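Local coordinates for putative exported protein (Bacteroides fragilis NCTC 9343, PDB 3IEE) that is of unknown function but is probably an exported lipoprotein acting outside the cytoplasm, at residues E25-Y29 / N83-E87; K38-K42 / V70-D74; S184-L188 / I200-V204. All blocks are in the same frame, centred on the assembly; numbering follows the deposited sequence. Where two conformers were deposited one is given.

Overall arrangement
The chain is an all-helical monomer. Contacts 1 and 2 both tie helix 17-40 to the connection that runs from helix 43-56 to helix 87-119; their centres lie about 21 Å apart, and the chain segments of contact 2 fall between those of contact 1. Contact 3 belongs to the C-terminal DUF3829-like region, where helices 169-189 and 197-215 pair; its centre is about 22 Å from that of contact 2 and about 26 Å from that of contact 1. Contacts 1 and 3 are buried and apolar, contact 1 with an aromatic pair, contact 3 with aliphatic side chains and the stem of K203. Contact 2, nearer the surface, adds water bridges to a small apolar patch.

Contact 1: E25-Y29 / N83-E87. With EDO (1,2-ethanediol), chain G.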
loop_
_atom_site.group_PDB
_atom_site.type_symbol
_atom_site.label_atom_id
_atom_site.label_comp_id
_atom_site.label_asym_id
_atom_site.label_seq_id
_atom_site.Cartn_x
_atom_site.Cartn_y
_atom_site.Cartn_z
ATOM N N GLU A 25 3.214 14.222 -15.585
ATOM C CA GLU A 25 3.769 14.628 -14.300
ATOM C C GLU A 25 2.999 14.004 -13.148
ATOM O O GLU A 25 3.573 13.590 -12.152
ATOM C CB GLU A 25 3.773 16.136 -14.156
ATOM C CG GLU A 25 4.847 16.849 -14.929
ATOM C CD GLU A 25 6.235 16.314 -14.634
ATOM O OE1 GLU A 25 6.583 16.126 -13.450
ATOM O OE2 GLU A 25 6.954 16.028 -15.609
ATOM N N VAL A 26 1.676 13.922 -13.302
ATOM C CA VAL A 26 0.804 13.314 -12.289
ATOM C C VAL A 26 1.171 11.851 -12.108
ATOM O O VAL A 26 1.392 11.384 -10.992
ATOM C CB VAL A 26 -0.640 13.444 -12.632
ATOM C CG1 VAL A 26 -1.514 12.493 -11.728
ATOM C CG2 VAL A 26 -1.085 14.944 -12.493
ATOM N N ILE A 27 1.310 11.152 -13.222
ATOM C CA ILE A 27 1.668 9.714 -13.165
ATOM C C ILE A 27 3.090 9.483 -12.639
ATOM O O ILE A 27 3.311 8.559 -11.838
ATOM C CB ILE A 27 1.390 8.999 -14.511
ATOM C CG1 ILE A 27 -0.099 9.098 -14.897
ATOM C CG2 ILE A 27 1.790 7.519 -14.432
ATOM C CD1 ILE A 27 -0.993 8.446 -13.943
ATOM N N LYS A 28 4.021 10.351 -13.038
ATOM C CA LYS A 28 5.389 10.363 -12.512
ATOM C C LYS A 28 5.370 10.415 -10.988
ATOM O O LYS A 28 5.978 9.583 -10.315
ATOM C CB LYS A 28 6.160 11.547 -13.054
ATOM C CG LYS A 28 6.720 11.350 -14.464
ATOM C CD LYS A 28 7.194 12.690 -15.028
ATOM C CE LYS A 28 8.227 12.571 -16.155
ATOM N NZ LYS A 28 8.645 13.918 -16.585
ATOM N N TYR A 29 4.618 11.371 -10.447
ATOM C CA TYR A 29 4.543 11.531 -8.974
ATOM C C TYR A 29 3.946 10.315 -8.288
ATOM O O TYR A 29 4.420 9.904 -7.208
ATOM C CB TYR A 29 3.810 12.803 -8.599
ATOM C CG TYR A 29 3.811 13.108 -7.121
ATOM C CD1 TYR A 29 2.833 12.563 -6.281
ATOM C CD2 TYR A 29 4.786 13.915 -6.543
ATOM C CE1 TYR A 29 2.816 12.861 -4.908
ATOM C CE2 TYR A 29 4.784 14.217 -5.179
ATOM C CZ TYR A 29 3.795 13.654 -4.354
ATOM O OH TYR A 29 3.759 13.915 -3.006
ATOM N N ASN A 83 2.822 21.591 -9.692
ATOM C CA ASN A 83 1.609 22.347 -9.947
ATOM C C ASN A 83 0.594 21.630 -10.854
ATOM O O ASN A 83 -0.481 22.168 -11.198
ATOM C CB ASN A 83 1.933 23.777 -10.445
ATOM C CG ASN A 83 2.562 23.815 -11.843
ATOM O OD1 ASN A 83 2.726 22.745 -12.498
ATOM N ND2 ASN A 83 2.838 25.024 -12.334
ATOM N N CYS A 84 0.950 20.415 -11.245
ATOM C CA CYS A 84 0.026 19.477 -11.866
ATOM C C CYS A 84 -1.066 19.055 -10.884
ATOM O O CYS A 84 -2.110 18.543 -11.311
ATOM C CB CYS A 84 0.776 18.255 -12.427
ATOM S SG CYS A 84 1.668 17.326 -11.248
ATOM N N PHE A 85 -0.852 19.333 -9.596
ATOM C CA PHE A 85 -1.867 19.130 -8.554
ATOM C C PHE A 85 -2.321 20.512 -8.079
ATOM O O PHE A 85 -1.497 21.472 -8.087
ATOM C CB PHE A 85 -1.281 18.373 -7.379
ATOM C CG PHE A 85 -0.790 16.987 -7.736
ATOM C CD1 PHE A 85 -1.672 15.950 -7.990
ATOM C CD2 PHE A 85 0.564 16.732 -7.822
ATOM C CE1 PHE A 85 -1.201 14.705 -8.304
ATOM C CE2 PHE A 85 1.023 15.475 -8.137
ATOM C CZ PHE A 85 0.167 14.482 -8.393
ATOM N N ASN A 86 -3.584 20.603 -7.655
ATOM C CA ASN A 86 -4.084 21.874 -7.134
ATOM C C ASN A 86 -3.487 22.157 -5.752
ATOM O O ASN A 86 -2.920 21.269 -5.138
ATOM C CB ASN A 86 -5.616 21.933 -7.177
ATOM C CG ASN A 86 -6.266 20.869 -6.344
ATOM O OD1 ASN A 86 -5.832 20.586 -5.219
ATOM N ND2 ASN A 86 -7.299 20.252 -6.891
ATOM N N GLU A 87 -3.590 23.393 -5.285
ATOM C CA GLU A 87 -2.815 23.814 -4.125
ATOM C C GLU A 87 -3.222 22.987 -2.908
ATOM O O GLU A 87 -2.370 22.619 -2.109
ATOM C CB GLU A 87 -2.973 25.318 -3.856
ATOM C CG GLU A 87 -2.273 26.178 -4.919
ATOM C CD GLU A 87 -0.786 25.934 -4.991
ATOM O OE1 GLU A 87 -0.056 26.380 -4.070
ATOM O OE2 GLU A 87 -0.343 25.296 -5.970
HETATM C C1 EDO G . 2.605 23.372 -2.718
HETATM O O1 EDO G . 3.985 23.552 -2.446
HETATM C C2 EDO G . 1.785 24.632 -2.566
HETATM O O2 EDO G . 0.456 24.281 -2.121
#
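This is a buried apolar contact in which the loop before helix 87-119 packs on helix 17-40, within the DUF6845 region. F85 does most of the work. Its ring edge points to the face of Y29 in an offset edge-to-face pair, with centroids 5.3 Å apart and planes at 69°; Y29 CG and F85 CE2 are 3.8 Å apart. V26, one turn earlier on the helix, lies over a face of the F85 ring, and its CG1 comes within 4.1 Å of F85 CE1. C84 fills the adjoining space, with its CB 3.8 Å from V26 CG2 and its SG 3.8 Å from E25 CB. L151 of helix 123-162 touches both aromatic side chains, and the Y29 hydroxyl is hydrogen-bonded to V78 O. E25 turns its carboxylate away to a salt bridge with K28 (OE2 to NZ, 2.9 Å). The interface between the two segments thus rests on apolar and aromatic packing, with the polar ends of E25 and Y29 satisfied elsewhere.

Contact 2: K38-K42 / V70-D74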
loop_
_atom_site.group_PDB
_atom_site.type_symbol
_atom_site.label_atom_id
_atom_site.label_comp_id
_atom_site.label_asym_id
_atom_site.label_seq_id
_atom_site.Cartn_x
_atom_site.Cartn_y
_atom_site.Cartn_z
ATOM N N LYS A 38 6.406 2.030 -0.595
ATOM C CA LYS A 38 6.840 0.623 -0.489
ATOM C C LYS A 38 8.044 0.532 0.429
ATOM O O LYS A 38 8.083 -0.340 1.295
ATOM C CB LYS A 38 7.107 0.035 -1.879
ATOM C CG LYS A 38 7.697 -1.343 -1.846
ATOM C CD LYS A 38 7.932 -1.915 -3.210
ATOM C CE LYS A 38 8.579 -3.297 -3.109
ATOM N NZ LYS A 38 9.320 -3.595 -4.369
ATOM N N ASP A 39 8.995 1.445 0.254
ATOM C CA ASP A 39 10.252 1.463 0.984
ATOM C C ASP A 39 10.106 1.945 2.428
ATOM O O ASP A 39 10.772 1.417 3.331
ATOM C CB ASP A 39 11.227 2.420 0.279
ATOM C CG ASP A 39 12.594 1.868 0.121
ATOM O OD1 ASP A 39 12.728 0.634 0.073
ATOM O OD2 ASP A 39 13.561 2.692 0.025
HETATM N N MSE A 40 9.266 2.963 2.640
HETATM C CA MSE A 40 9.098 3.653 3.922
HETATM C C MSE A 40 8.171 2.951 4.897
HETATM O O MSE A 40 8.333 3.148 6.095
HETATM C CB MSE A 40 8.615 5.087 3.743
HETATM C CG MSE A 40 9.626 5.973 3.059
HETATM SE SE MSE A 40 11.249 6.194 4.173
HETATM C CE MSE A 40 12.418 4.802 3.435
ATOM N N VAL A 41 7.192 2.220 4.373
ATOM C CA VAL A 41 6.368 1.313 5.178
ATOM C C VAL A 41 6.452 -0.088 4.587
ATOM O O VAL A 41 5.630 -0.467 3.755
ATOM C CB VAL A 41 4.906 1.774 5.287
ATOM C CG1 VAL A 41 4.170 0.905 6.352
ATOM C CG2 VAL A 41 4.807 3.242 5.576
ATOM N N LYS A 42 7.490 -0.806 4.968
ATOM C CA LYS A 42 7.641 -2.216 4.601
ATOM C C LYS A 42 6.880 -3.016 5.661
ATOM O O LYS A 42 7.416 -3.285 6.720
ATOM C CB LYS A 42 9.128 -2.641 4.580
ATOM C CG LYS A 42 10.034 -1.995 3.517
ATOM C CD LYS A 42 11.528 -2.355 3.742
ATOM C CE LYS A 42 12.491 -1.549 2.845
ATOM N NZ LYS A 42 13.917 -1.636 3.328
ATOM N N VAL A 70 15.752 1.532 6.390
ATOM C CA VAL A 70 16.466 2.103 5.230
ATOM C C VAL A 70 16.358 3.640 5.181
ATOM O O VAL A 70 15.370 4.229 5.615
ATOM C CB VAL A 70 15.990 1.488 3.865
ATOM C CG1 VAL A 70 16.249 -0.049 3.862
ATOM C CG2 VAL A 70 14.517 1.854 3.537
ATOM N N VAL A 71 17.394 4.261 4.648
ATOM C CA VAL A 71 17.423 5.710 4.467
ATOM C C VAL A 71 16.369 6.074 3.432
ATOM O O VAL A 71 16.200 5.381 2.413
ATOM C CB VAL A 71 18.823 6.229 3.967
ATOM C CG1 VAL A 71 19.198 5.598 2.615
ATOM C CG2 VAL A 71 18.833 7.743 3.851
ATOM N N SER A 72 15.668 7.161 3.714
ATOM C CA SER A 72 14.652 7.695 2.826
ATOM C C SER A 72 15.269 8.079 1.474
ATOM O O SER A 72 16.294 8.787 1.438
ATOM C CB SER A 72 14.028 8.925 3.488
ATOM O OG SER A 72 13.117 9.577 2.624
ATOM N N LYS A 73 14.645 7.638 0.376
ATOM C CA LYS A 73 15.046 8.007 -0.989
ATOM C C LYS A 73 13.953 8.881 -1.592
ATOM O O LYS A 73 12.776 8.748 -1.210
ATOM C CB LYS A 73 15.211 6.756 -1.867
ATOM C CG LYS A 73 16.308 5.762 -1.385
ATOM C CD LYS A 73 16.124 4.393 -2.090
ATOM C CE LYS A 73 16.821 3.249 -1.313
ATOM N NZ LYS A 73 17.379 2.211 -2.232
ATOM N N ASP A 74 14.322 9.792 -2.493
ATOM C CA ASP A 74 13.338 10.576 -3.261
ATOM C C ASP A 74 12.403 11.449 -2.412
ATOM O O ASP A 74 11.340 11.894 -2.894
ATOM C CB ASP A 74 12.541 9.686 -4.229
ATOM C CG ASP A 74 13.343 9.228 -5.444
ATOM O OD1 ASP A 74 14.359 9.888 -5.809
ATOM O OD2 ASP A 74 12.896 8.233 -6.072
HETATM O O HOH W 1 12.503 5.603 0.130
HETATM O O HOH W 2 14.889 0.743 -2.042
#
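Apolar packing comes first. M40, a selenomethionine at the end of helix 17-40, reaches across with its CE, 3.6 Å from V70 CG2 and 3.7 Å from S72 CA, while its SE lies 4.0 Å from S72 CB. F101 of helix 87-119 touches both M40 and S72, so this side also packs on helix 87-119. The polar part is carried by water. Water 1 donates to D39 OD2 (3.1 Å) and accepts from the backbone N of K73 (3.0 Å); water 2 accepts from K73 NZ at 2.9 Å and donates weakly to D39 OD1 at 3.0 Å. The charges themselves stand beyond salt-bridge range, D39 OD2 being 4.5 Å from K73 NZ, although the lysine CE comes within 3.6 Å of that oxygen. R104 of helix 87-119 is hydrogen-bonded to V70 O and, weakly, to M40 O, linking both backbones. The result is a loop packed across the C-terminal end of helix 17-40 in an all-helical domain, with water bridging D39 and K73.

Contact 3: S184-L188 / I200-V204; sequences SILNL and IDLKV
Two regular helical segments run side by side here, 184-188 on helix 169-189 and 200-204 on helix 197-215. Both keep alpha-helical phi/psi throughout, with L188 N to S184 O at 3.1 Å and V204 N to I200 O at 2.9 Å. Their axes approach to 9.7 Å and their directions differ by 169°, nearly antiparallel. The register is set by I185 and I200, whose CA atoms are 6.0 Å apart.

I185 has the most surface covered. In the mt rotamer (chi1 -70°, chi2 164°), it extends between I200 and V204: its CG1 is 3.6 Å from K203 CB, its CD1 4.0 Å from V204 CG2, and its CG2 a looser 4.5 Å from I200 CG2. Helix 224-247 borders this side, with V244 touching I185, I200 and V204. The arrangement is an antiparallel helical hairpin, its two arms joined by a short connection and packed against a further helix of the C-terminal DUF3829-like region.

K203 is next. Its CB points at the facing helix, and three successive m torsions (chi1 -65°, chi2 -64°, chi3 -83°) fold the stem along the interface before chi4 turns trans. K203 CG rests 3.8 Å from L188 CD1, and K203 CE 3.3 Å from S184 OG. NZ forms a salt bridge with E206, on its own helix, while S184 OG is hydrogen-bonded to Q145 of helix 123-162.

L188, also mt (chi1 -68°, chi2 157°) in the conformer given, directs its CB toward the partner helix, 3.9 Å from I200 CG1.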
loop_
_atom_site.group_PDB
_atom_site.type_symbol
_atom_site.label_atom_id
_atom_site.label_comp_id
_atom_site.label_asym_id
_atom_site.label_seq_id
_atom_site.Cartn_x
_atom_site.Cartn_y
_atom_site.Cartn_z
ATOM N N SER A 184 -3.759 -2.364 -2.004
ATOM C CA SER A 184 -4.316 -1.716 -0.812
ATOM C C SER A 184 -4.825 -2.774 0.186
ATOM O O SER A 184 -4.682 -2.670 1.425
ATOM C CB SER A 184 -5.455 -0.778 -1.202
ATOM O OG SER A 184 -5.803 -0.051 -0.070
ATOM N N ILE A 185 -5.471 -3.810 -0.365
ATOM C CA ILE A 185 -5.980 -4.893 0.473
ATOM C C ILE A 185 -4.819 -5.650 1.129
ATOM O O ILE A 185 -4.843 -5.968 2.353
ATOM C CB ILE A 185 -6.857 -5.875 -0.356
ATOM C CG1 ILE A 185 -8.189 -5.177 -0.754
ATOM C CG2 ILE A 185 -7.016 -7.233 0.407
ATOM C CD1 ILE A 185 -9.007 -5.842 -1.877
ATOM N N LEU A 186 -3.781 -5.939 0.345
ATOM C CA LEU A 186 -2.551 -6.581 0.899
ATOM C C LEU A 186 -1.945 -5.763 2.058
ATOM O O LEU A 186 -1.615 -6.312 3.130
ATOM C CB LEU A 186 -1.507 -6.800 -0.190
ATOM C CG LEU A 186 -1.866 -7.852 -1.257
ATOM C CD1 LEU A 186 -0.826 -7.808 -2.361
ATOM C CD2 LEU A 186 -2.021 -9.232 -0.658
ATOM N N ASN A 187 -1.811 -4.472 1.840
ATOM C CA ASN A 187 -1.236 -3.564 2.856
ATOM C C ASN A 187 -2.057 -3.506 4.145
ATOM O O ASN A 187 -1.492 -3.385 5.256
ATOM C CB ASN A 187 -1.017 -2.127 2.300
ATOM C CG ASN A 187 -0.036 -2.078 1.124
ATOM O OD1 ASN A 187 0.721 -3.013 0.881
ATOM N ND2 ASN A 187 -0.102 -0.992 0.371
ATOM N N LEU A 188 -3.395 -3.582 4.038
ATOM C CA LEU A 188 -4.255 -3.696 5.240
ATOM C C LEU A 188 -4.100 -5.044 5.899
ATOM O O LEU A 188 -3.984 -5.143 7.132
ATOM C CB LEU A 188 -5.750 -3.465 4.935
ATOM C CG LEU A 188 -6.263 -2.083 4.520
ATOM C CD1 LEU A 188 -7.604 -2.220 3.742
ATOM C CD2 LEU A 188 -6.398 -1.106 5.702
ATOM N N ILE A 200 -10.905 -4.166 5.389
ATOM C CA ILE A 200 -10.575 -5.163 4.338
ATOM C C ILE A 200 -11.861 -5.526 3.577
ATOM O O ILE A 200 -11.894 -5.538 2.344
ATOM C CB ILE A 200 -9.949 -6.404 4.927
ATOM C CG1 ILE A 200 -8.568 -6.072 5.494
ATOM C CG2 ILE A 200 -9.870 -7.566 3.833
ATOM C CD1 ILE A 200 -8.021 -7.124 6.411
ATOM N N ASP A 201 -12.956 -5.743 4.307
ATOM C CA ASP A 201 -14.208 -6.118 3.627
ATOM C C ASP A 201 -14.708 -5.008 2.691
ATOM O O ASP A 201 -15.246 -5.288 1.601
ATOM C CB ASP A 201 -15.271 -6.491 4.640
ATOM C CG ASP A 201 -14.873 -7.654 5.522
ATOM O OD1 ASP A 201 -13.983 -8.441 5.164
ATOM O OD2 ASP A 201 -15.499 -7.819 6.594
ATOM N N LEU A 202 -14.539 -3.760 3.114
ATOM C CA LEU A 202 -14.960 -2.607 2.340
ATOM C C LEU A 202 -14.154 -2.557 1.047
ATOM O O LEU A 202 -14.702 -2.354 -0.059
ATOM C CB LEU A 202 -14.698 -1.333 3.152
ATOM C CG LEU A 202 -15.294 -0.043 2.613
ATOM C CD1 LEU A 202 -16.817 -0.138 2.413
ATOM C CD2 LEU A 202 -14.949 1.069 3.606
ATOM N N LYS A 203 -12.849 -2.762 1.158
ATOM C CA LYS A 203 -12.003 -2.722 -0.028
ATOM C C LYS A 203 -12.265 -3.916 -0.975
ATOM O O LYS A 203 -12.166 -3.763 -2.195
ATOM C CB LYS A 203 -10.521 -2.661 0.335
ATOM C CG LYS A 203 -10.109 -1.389 1.064
ATOM C CD LYS A 203 -10.268 -0.131 0.233
ATOM C CE LYS A 203 -9.077 0.117 -0.707
ATOM N NZ LYS A 203 -9.190 1.432 -1.422
ATOM N N VAL A 204 -12.596 -5.082 -0.420
ATOM C CA VAL A 204 -13.013 -6.239 -1.234
ATOM C C VAL A 204 -14.303 -5.932 -1.976
ATOM O O VAL A 204 -14.478 -6.275 -3.182
ATOM C CB VAL A 204 -13.146 -7.512 -0.396
ATOM C CG1 VAL A 204 -13.841 -8.600 -1.227
ATOM C CG2 VAL A 204 -11.767 -7.938 0.135
#